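Local coordinates for protein CRISPR-associated endonuclease Cas9 (Campylobacter jejuni subsp. jejuni serotype O:2, PDB 5X2G) that is a CRISPR RNA-guided endonuclease that, in its natural form, cleaves both strands of matching DNA with RuvC-like and HNH domains, at residues L746-D751 / N807-E812; K31-R36 / D619-I624; E209-F214 / E231-A236. All coordinates share one frame; numbering follows the deposited sequence.

Overall arrangement
Contacts 1 and 2 lie on one side of the chain's centre, contact 3 on the other. Contact 1 pairs two antiparallel strands in the PI-CTD domain. Contact 2 packs strand 29-37, an edge strand of the five-stranded RuvC sheet, against the end of helix 615-622. It lies nearest the predicted RuvC site: the side chain of Val35 is about 4 Å from that of His558 and about 8 Å from that of Asp14. Contacts 1 and 2 have centres about 27 Å apart and do not touch. Contact 3, between helices 203-219 and 228-236, is about 72 Å centre to centre from either. The nearest atoms of all three lie about 3 to 6 Å from bound nucleic acid.

Contact 1: residues L746-D751 / N807-E812; sequences LIQTKD and NLKVFE
Leu746 and Glu812 form an antiparallel hydrogen-bonded pair. Leu746 N gives a 2.8 Å bond to Glu812 O, and Glu812 N returns one of 3.0 Å to Leu746 O. On the side-chain level, Leu746 CD2 lies 4.1 Å from Val810 CG1. Ile747 faces Phe811 as a non-hydrogen-bonded pair. Its CG2 approaches ring atom CD1 of Phe811 obliquely at 3.8 Å, and the two side chains point the same way. Gln748 is where the pairing becomes irregular. Its N binds Val810 O. Its O takes a 2.8 Å bond from Lys809 N and a weak one from Val810 N, so Lys809 and Val810 together face one residue in a classic beta bulge. The Gln748 side chain is extended, with CG anti to N (chi1 -180°). It crosses Val810 at a slant. Gln748 OE1 lies 3.6 Å from Val810 CG2, while NE2 bonds to Met752 O. At Thr749 the strand has ended, and CG2 meets Leu808 CD2 at 3.9 Å. Lys750 bends at its end (chi4 68°) and brings NZ to 3.2 Å from Asn807 CB. The two strands are neighbours inside the antiparallel sheet of the PI-CTD domain. Strand 756-764 flanks strand 744-748, with Phe757 against Leu746 and Val758 against Ile747. Strand 822-824 borders strand 810-816. Phe737 and Phe695 meet the Phe811 ring edge-to-face, while Ile803 of strand 799-804 touches Thr749 and Leu808.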
loop_
_atom_site.group_PDB
_atom_site.type_symbol
_atom_site.label_atom_id
_atom_site.label_comp_id
_atom_site.label_asym_id
_atom_site.label_seq_id
_atom_site.Cartn_x
_atom_site.Cartn_y
_atom_site.Cartn_z
ATOM N N LEU A 746 31.820 14.960 5.701
ATOM C CA LEU A 746 33.163 14.845 6.249
ATOM C C LEU A 746 33.232 15.755 7.467
ATOM O O LEU A 746 33.099 16.978 7.337
ATOM C CB LEU A 746 34.211 15.240 5.208
ATOM C CG LEU A 746 35.680 15.112 5.609
ATOM C CD1 LEU A 746 36.110 13.656 5.596
ATOM C CD2 LEU A 746 36.556 15.945 4.691
ATOM N N ILE A 747 33.424 15.164 8.647
ATOM C CA ILE A 747 33.442 15.927 9.886
ATOM C C ILE A 747 34.730 15.643 10.643
ATOM O O ILE A 747 35.359 14.593 10.489
ATOM C CB ILE A 747 32.226 15.633 10.793
ATOM C CG1 ILE A 747 32.170 14.150 11.161
ATOM C CG2 ILE A 747 30.937 16.085 10.131
ATOM C CD1 ILE A 747 31.114 13.826 12.194
ATOM N N GLN A 748 35.112 16.608 11.473
ATOM C CA GLN A 748 36.234 16.448 12.387
ATOM C C GLN A 748 35.933 17.255 13.637
ATOM O O GLN A 748 35.812 18.481 13.567
ATOM C CB GLN A 748 37.549 16.908 11.751
ATOM C CG GLN A 748 38.753 16.751 12.674
ATOM C CD GLN A 748 40.050 17.203 12.035
ATOM O OE1 GLN A 748 40.108 17.458 10.833
ATOM N NE2 GLN A 748 41.100 17.308 12.841
ATOM N N THR A 749 35.792 16.571 14.768
ATOM C CA THR A 749 35.651 17.264 16.036
ATOM C C THR A 749 37.021 17.724 16.528
ATOM O O THR A 749 38.063 17.372 15.966
ATOM C CB THR A 749 34.981 16.363 17.073
ATOM O OG1 THR A 749 35.909 15.366 17.514
ATOM C CG2 THR A 749 33.765 15.677 16.468
ATOM N N LYS A 750 37.018 18.531 17.590
ATOM C CA LYS A 750 38.285 19.006 18.138
ATOM C C LYS A 750 39.113 17.863 18.712
ATOM O O LYS A 750 40.344 17.956 18.759
ATOM C CB LYS A 750 38.040 20.069 19.206
ATOM C CG LYS A 750 37.246 21.268 18.726
ATOM C CD LYS A 750 37.589 22.495 19.549
ATOM C CE LYS A 750 36.416 23.447 19.644
ATOM N NZ LYS A 750 35.315 22.863 20.459
ATOM N N ASP A 751 38.462 16.783 19.146
ATOM C CA ASP A 751 39.175 15.631 19.682
ATOM C C ASP A 751 39.842 14.792 18.600
ATOM O O ASP A 751 40.668 13.933 18.930
ATOM C CB ASP A 751 38.220 14.750 20.490
ATOM C CG ASP A 751 37.368 15.548 21.461
ATOM O OD1 ASP A 751 36.352 16.131 21.023
ATOM O OD2 ASP A 751 37.715 15.594 22.660
ATOM N N ASN A 807 31.206 24.024 17.084
ATOM C CA ASN A 807 32.656 24.160 17.039
ATOM C C ASN A 807 33.325 23.024 16.267
ATOM O O ASN A 807 34.452 22.634 16.586
ATOM C CB ASN A 807 33.222 24.241 18.455
ATOM C CG ASN A 807 32.691 25.429 19.231
ATOM O OD1 ASN A 807 32.463 26.500 18.671
ATOM N ND2 ASN A 807 32.492 25.243 20.532
ATOM N N LEU A 808 32.653 22.485 15.254
ATOM C CA LEU A 808 33.260 21.446 14.435
ATOM C C LEU A 808 34.439 22.011 13.650
ATOM O O LEU A 808 34.364 23.102 13.079
ATOM C CB LEU A 808 32.232 20.841 13.479
ATOM C CG LEU A 808 31.295 19.751 14.010
ATOM C CD1 LEU A 808 30.233 19.417 12.976
ATOM C CD2 LEU A 808 32.066 18.496 14.392
ATOM N N LYS A 809 35.541 21.259 13.639
ATOM C CA LYS A 809 36.734 21.684 12.913
ATOM C C LYS A 809 36.506 21.617 11.409
ATOM O O LYS A 809 36.817 22.564 10.676
ATOM C CB LYS A 809 37.916 20.804 13.320
ATOM C CG LYS A 809 39.192 21.538 13.667
ATOM C CD LYS A 809 40.028 20.682 14.606
ATOM C CE LYS A 809 41.442 21.213 14.753
ATOM N NZ LYS A 809 42.163 20.524 15.860
ATOM N N VAL A 810 35.969 20.498 10.932
ATOM C CA VAL A 810 35.644 20.299 9.527
ATOM C C VAL A 810 34.191 19.855 9.444
ATOM O O VAL A 810 33.744 19.021 10.240
ATOM C CB VAL A 810 36.576 19.259 8.866
ATOM C CG1 VAL A 810 36.155 18.991 7.427
ATOM C CG2 VAL A 810 38.027 19.728 8.926
ATOM N N PHE A 811 33.450 20.431 8.497
ATOM C CA PHE A 811 32.042 20.082 8.283
ATOM C C PHE A 811 31.742 20.363 6.809
ATOM O O PHE A 811 31.393 21.485 6.437
ATOM C CB PHE A 811 31.123 20.864 9.213
ATOM C CG PHE A 811 29.714 20.323 9.291
ATOM C CD1 PHE A 811 29.347 19.176 8.601
ATOM C CD2 PHE A 811 28.753 20.974 10.052
ATOM C CE1 PHE A 811 28.052 18.687 8.674
ATOM C CE2 PHE A 811 27.459 20.491 10.129
ATOM C CZ PHE A 811 27.108 19.345 9.439
ATOM N N GLU A 812 31.895 19.333 5.979
ATOM C CA GLU A 812 31.719 19.454 4.542
ATOM C C GLU A 812 30.765 18.377 4.045
ATOM O O GLU A 812 30.623 17.315 4.655
ATOM C CB GLU A 812 33.055 19.340 3.798
ATOM C CG GLU A 812 34.200 20.081 4.456
ATOM C CD GLU A 812 35.190 20.613 3.448
ATOM O OE1 GLU A 812 34.964 21.728 2.930
ATOM O OE2 GLU A 812 36.186 19.914 3.164
#

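Contact 2: residues K31-R36 / D619-I624; sequences KDCGVR and DKIDEI
Cys33 points at the end of helix 615-622 and meets two isoleucines. Its SG lies 3.6 Å from Ile621 CD1, while its CB lies 3.7 Å from Ile624 CD1. The CB of Ile621 points away from the strand. Its CG1 branch stands beside the backbone N (chi1 -66°) and turns again at chi2 (-61°), which brings CD1 back to the sulfur. Ile624 points toward the strand and divides its two branches along it. The CG1-CD1 arm lies against Cys33, with CD1 3.9 Å from Gly34 N. Ile624 CG2 packs on the backbone at Gly34, 3.9 Å from its CA, and reaches Val35 CG2 at 4.2 Å. Lys620 bends at chi2 (87°) and brings CE, the carbon beside the ammonium group, to 3.2 Å from Lys31 O. Its NZ is farther away and makes no hydrogen bond there. Helix 557-566 adds Val563 to Cys33 and Ala559 to both Val35 and Ile624, and so joins this cluster to the helix bearing His558. Between the two segments the contact is mainly apolar and has no hydrogen bonds, so it is probably nondirectional packing. Just beyond it, Val35 bonds to the backbone of Ser627, which adds a directional hold.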
loop_
_atom_site.group_PDB
_atom_site.type_symbol
_atom_site.label_atom_id
_atom_site.label_comp_id
_atom_site.label_asym_id
_atom_site.label_seq_id
_atom_site.Cartn_x
_atom_site.Cartn_y
_atom_site.Cartn_z
ATOM N N LYS A 31 37.508 -7.070 -10.709
ATOM C CA LYS A 31 37.825 -5.698 -11.084
ATOM C C LYS A 31 37.251 -4.666 -10.125
ATOM O O LYS A 31 37.964 -3.751 -9.703
ATOM C CB LYS A 31 37.320 -5.414 -12.505
ATOM C CG LYS A 31 38.114 -6.097 -13.605
ATOM C CD LYS A 31 39.539 -5.574 -13.654
ATOM C CE LYS A 31 40.213 -5.955 -14.957
ATOM N NZ LYS A 31 39.466 -5.415 -16.128
ATOM N N ASP A 32 35.972 -4.780 -9.776
ATOM C CA ASP A 32 35.320 -3.804 -8.917
ATOM C C ASP A 32 34.379 -4.527 -7.962
ATOM O O ASP A 32 34.065 -5.708 -8.132
ATOM C CB ASP A 32 34.564 -2.748 -9.739
ATOM C CG ASP A 32 34.306 -1.468 -8.957
ATOM O OD1 ASP A 32 34.407 -1.495 -7.711
ATOM O OD2 ASP A 32 33.995 -0.434 -9.587
ATOM N N CYS A 33 33.922 -3.791 -6.952
ATOM C CA CYS A 33 33.119 -4.343 -5.873
ATOM C C CYS A 33 32.330 -3.207 -5.241
ATOM O O CYS A 33 32.756 -2.050 -5.280
ATOM C CB CYS A 33 34.006 -5.024 -4.825
ATOM S SG CYS A 33 33.607 -6.741 -4.490
ATOM N N GLY A 34 31.187 -3.538 -4.654
ATOM C CA GLY A 34 30.400 -2.521 -3.984
ATOM C C GLY A 34 29.123 -3.086 -3.402
ATOM O O GLY A 34 28.658 -4.165 -3.784
ATOM N N VAL A 35 28.567 -2.329 -2.457
ATOM C CA VAL A 35 27.288 -2.631 -1.826
ATOM C C VAL A 35 26.432 -1.376 -1.877
ATOM O O VAL A 35 26.919 -0.269 -1.622
ATOM C CB VAL A 35 27.451 -3.105 -0.365
ATOM C CG1 VAL A 35 26.142 -3.681 0.152
ATOM C CG2 VAL A 35 28.577 -4.120 -0.239
ATOM N N ARG A 36 25.152 -1.548 -2.200
ATOM C CA ARG A 36 24.197 -0.447 -2.284
ATOM C C ARG A 36 23.078 -0.726 -1.292
ATOM O O ARG A 36 22.236 -1.598 -1.532
ATOM C CB ARG A 36 23.656 -0.300 -3.705
ATOM C CG ARG A 36 22.534 0.717 -3.860
ATOM C CD ARG A 36 23.046 2.147 -3.820
ATOM N NE ARG A 36 22.030 3.089 -4.284
ATOM C CZ ARG A 36 22.165 4.412 -4.266
ATOM N NH1 ARG A 36 23.275 4.968 -3.798
ATOM N NH2 ARG A 36 21.181 5.182 -4.714
ATOM N N ASP A 619 41.171 -7.853 -0.442
ATOM C CA ASP A 619 41.726 -6.520 -0.660
ATOM C C ASP A 619 40.740 -5.624 -1.395
ATOM O O ASP A 619 40.708 -4.411 -1.161
ATOM C CB ASP A 619 43.042 -6.610 -1.436
ATOM C CG ASP A 619 44.176 -7.182 -0.605
ATOM O OD1 ASP A 619 43.924 -7.594 0.547
ATOM O OD2 ASP A 619 45.320 -7.218 -1.105
ATOM N N LYS A 620 39.929 -6.200 -2.285
ATOM C CA LYS A 620 38.904 -5.420 -2.968
ATOM C C LYS A 620 37.677 -5.201 -2.091
ATOM O O LYS A 620 36.962 -4.208 -2.272
ATOM C CB LYS A 620 38.500 -6.109 -4.272
ATOM C CG LYS A 620 38.594 -5.220 -5.503
ATOM C CD LYS A 620 39.989 -5.250 -6.106
ATOM C CE LYS A 620 40.080 -4.353 -7.331
ATOM N NZ LYS A 620 41.355 -4.547 -8.078
ATOM N N ILE A 621 37.414 -6.107 -1.146
ATOM C CA ILE A 621 36.298 -5.917 -0.225
ATOM C C ILE A 621 36.578 -4.754 0.719
ATOM O O ILE A 621 35.684 -3.956 1.028
ATOM C CB ILE A 621 36.012 -7.219 0.546
ATOM C CG1 ILE A 621 35.513 -8.306 -0.407
ATOM C CG2 ILE A 621 34.997 -6.979 1.654
ATOM C CD1 ILE A 621 34.218 -7.954 -1.109
ATOM N N ASP A 622 37.823 -4.633 1.187
ATOM C CA ASP A 622 38.182 -3.531 2.070
ATOM C C ASP A 622 38.182 -2.188 1.352
ATOM O O ASP A 622 38.057 -1.150 2.009
ATOM C CB ASP A 622 39.553 -3.785 2.700
ATOM C CG ASP A 622 39.587 -5.062 3.518
ATOM O OD1 ASP A 622 38.604 -5.829 3.461
ATOM O OD2 ASP A 622 40.594 -5.294 4.220
ATOM N N GLU A 623 38.323 -2.183 0.024
ATOM C CA GLU A 623 38.221 -0.946 -0.743
ATOM C C GLU A 623 36.786 -0.456 -0.884
ATOM O O GLU A 623 36.579 0.680 -1.324
ATOM C CB GLU A 623 38.824 -1.132 -2.136
ATOM C CG GLU A 623 40.337 -1.048 -2.186
ATOM C CD GLU A 623 40.864 -0.989 -3.608
ATOM O OE1 GLU A 623 40.159 -1.463 -4.525
ATOM O OE2 GLU A 623 41.978 -0.460 -3.810
ATOM N N ILE A 624 35.801 -1.278 -0.525
ATOM C CA ILE A 624 34.407 -0.925 -0.755
ATOM C C ILE A 624 34.008 0.226 0.155
ATOM O O ILE A 624 34.219 0.178 1.373
ATOM C CB ILE A 624 33.497 -2.139 -0.526
ATOM C CG1 ILE A 624 33.777 -3.222 -1.564
ATOM C CG2 ILE A 624 32.030 -1.723 -0.557
ATOM C CD1 ILE A 624 32.965 -4.466 -1.351
#

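Contact 3: residues E209-F214 / E231-A236; sequences ELKLIF and EVLSVA
Leu233 fits between Leu210 and Lys211 and uses both its methyls. Its CD2 meets Leu210 CD2 at 3.9 Å, as the two leucine side chains slide past each other in opposite directions. Its CD1 touches Lys211 CG at 3.6 Å, where the lysine crosses at about a right angle. The contact uses CG and CD of Lys211, whose chain bends at chi2 and chi3. One turn further along its helix, Phe214 brings CE2 to Val232 CG1 at 4.1 Å. The methyl lies at the ring edge, near its plane. The same CG1 is 4.2 Å from Leu210 CD2, so one methyl of Val232 serves both residues. CG1 of Val232 stands anti to the backbone N (chi1 165°), which carries it toward both Leu210 and Phe214. Further out, Phe224 and Phe124 meet the Phe214 ring edge-to-face. Leu210 also touches Phe237, and Ile128 of helix 121-133 touches Val232. Glu209, just before Leu210, makes a salt bridge with Arg111 and ties helix 203-219 to helix 107-113. The axes of the two segments run antiparallel at 168° and approach to 11.1 Å, so the side chains and not the backbones make the contact. This is a loosely spaced antiparallel helical hairpin, consistent with the helical recognition (REC) lobe of Cas9.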
loop_
_atom_site.group_PDB
_atom_site.type_symbol
_atom_site.label_atom_id
_atom_site.label_comp_id
_atom_site.label_asym_id
_atom_site.label_seq_id
_atom_site.Cartn_x
_atom_site.Cartn_y
_atom_site.Cartn_z
ATOM N N GLU A 209 -35.494 0.942 12.847
ATOM C CA GLU A 209 -35.910 1.830 13.929
ATOM C C GLU A 209 -36.370 3.178 13.388
ATOM O O GLU A 209 -37.414 3.699 13.796
ATOM C CB GLU A 209 -34.777 2.023 14.938
ATOM C CG GLU A 209 -35.090 3.111 15.958
ATOM C CD GLU A 209 -34.025 3.265 17.023
ATOM O OE1 GLU A 209 -34.122 4.222 17.821
ATOM O OE2 GLU A 209 -33.095 2.434 17.066
ATOM N N LEU A 210 -35.597 3.761 12.469
ATOM C CA LEU A 210 -35.970 5.059 11.916
ATOM C C LEU A 210 -37.270 4.965 11.129
ATOM O O LEU A 210 -38.107 5.875 11.185
ATOM C CB LEU A 210 -34.841 5.603 11.041
ATOM C CG LEU A 210 -35.028 7.026 10.510
ATOM C CD1 LEU A 210 -35.413 7.974 11.635
ATOM C CD2 LEU A 210 -33.763 7.502 9.815
ATOM N N LYS A 211 -37.462 3.869 10.390
ATOM C CA LYS A 211 -38.741 3.651 9.720
ATOM C C LYS A 211 -39.861 3.449 10.731
ATOM O O LYS A 211 -40.969 3.968 10.554
ATOM C CB LYS A 211 -38.641 2.454 8.773
ATOM C CG LYS A 211 -38.423 2.844 7.323
ATOM C CD LYS A 211 -37.444 1.919 6.618
ATOM C CE LYS A 211 -37.996 0.513 6.483
ATOM N NZ LYS A 211 -37.151 -0.315 5.576
ATOM N N LEU A 212 -39.587 2.706 11.805
ATOM C CA LEU A 212 -40.585 2.517 12.852
ATOM C C LEU A 212 -40.897 3.831 13.557
ATOM O O LEU A 212 -42.052 4.090 13.912
ATOM C CB LEU A 212 -40.098 1.461 13.846
ATOM C CG LEU A 212 -41.099 0.807 14.801
ATOM C CD1 LEU A 212 -40.651 -0.604 15.143
ATOM C CD2 LEU A 212 -41.254 1.619 16.068
ATOM N N ILE A 213 -39.884 4.676 13.761
ATOM C CA ILE A 213 -40.114 5.965 14.409
ATOM C C ILE A 213 -40.987 6.855 13.535
ATOM O O ILE A 213 -41.889 7.541 14.030
ATOM C CB ILE A 213 -38.771 6.642 14.749
ATOM C CG1 ILE A 213 -38.112 5.947 15.941
ATOM C CG2 ILE A 213 -38.970 8.120 15.038
ATOM C CD1 ILE A 213 -36.761 6.519 16.309
ATOM N N PHE A 214 -40.741 6.857 12.223
ATOM C CA PHE A 214 -41.571 7.640 11.312
ATOM C C PHE A 214 -43.020 7.173 11.350
ATOM O O PHE A 214 -43.946 7.987 11.441
ATOM C CB PHE A 214 -41.020 7.552 9.888
ATOM C CG PHE A 214 -40.095 8.675 9.524
ATOM C CD1 PHE A 214 -40.578 9.964 9.369
ATOM C CD2 PHE A 214 -38.742 8.442 9.324
ATOM C CE1 PHE A 214 -39.732 11.001 9.031
ATOM C CE2 PHE A 214 -37.890 9.475 8.985
ATOM C CZ PHE A 214 -38.385 10.757 8.838
ATOM N N GLU A 231 -36.466 10.828 1.397
ATOM C CA GLU A 231 -35.141 11.422 1.253
ATOM C C GLU A 231 -34.293 11.206 2.502
ATOM O O GLU A 231 -33.095 10.921 2.399
ATOM C CB GLU A 231 -35.262 12.911 0.934
ATOM C CG GLU A 231 -35.655 13.197 -0.503
ATOM C CD GLU A 231 -35.615 14.674 -0.837
ATOM O OE1 GLU A 231 -35.713 15.500 0.095
ATOM O OE2 GLU A 231 -35.481 15.010 -2.032
ATOM N N VAL A 232 -34.890 11.340 3.688
ATOM C CA VAL A 232 -34.142 11.116 4.923
ATOM C C VAL A 232 -33.618 9.688 4.979
ATOM O O VAL A 232 -32.471 9.445 5.374
ATOM C CB VAL A 232 -35.014 11.453 6.148
ATOM C CG1 VAL A 232 -34.393 10.894 7.420
ATOM C CG2 VAL A 232 -35.193 12.955 6.268
ATOM N N LEU A 233 -34.440 8.721 4.566
ATOM C CA LEU A 233 -34.021 7.324 4.619
ATOM C C LEU A 233 -32.914 7.035 3.612
ATOM O O LEU A 233 -31.901 6.411 3.953
ATOM C CB LEU A 233 -35.220 6.406 4.382
ATOM C CG LEU A 233 -36.246 6.347 5.514
ATOM C CD1 LEU A 233 -37.442 5.499 5.108
ATOM C CD2 LEU A 233 -35.609 5.816 6.790
ATOM N N SER A 234 -33.085 7.486 2.367
ATOM C CA SER A 234 -32.110 7.163 1.328
ATOM C C SER A 234 -30.774 7.852 1.578
ATOM O O SER A 234 -29.713 7.238 1.411
ATOM C CB SER A 234 -32.658 7.544 -0.047
ATOM O OG SER A 234 -32.991 8.920 -0.100
ATOM N N VAL A 235 -30.802 9.124 1.983
ATOM C CA VAL A 235 -29.562 9.860 2.219
ATOM C C VAL A 235 -28.792 9.257 3.386
ATOM O O VAL A 235 -27.589 8.991 3.285
ATOM C CB VAL A 235 -29.858 11.352 2.454
ATOM C CG1 VAL A 235 -28.618 12.060 2.980
ATOM C CG2 VAL A 235 -30.344 12.010 1.171
ATOM N N ALA A 236 -29.476 9.026 4.512
ATOM C CA ALA A 236 -28.790 8.589 5.726
ATOM C C ALA A 236 -28.156 7.213 5.561
ATOM O O ALA A 236 -27.181 6.894 6.252
ATOM C CB ALA A 236 -29.761 8.585 6.904
#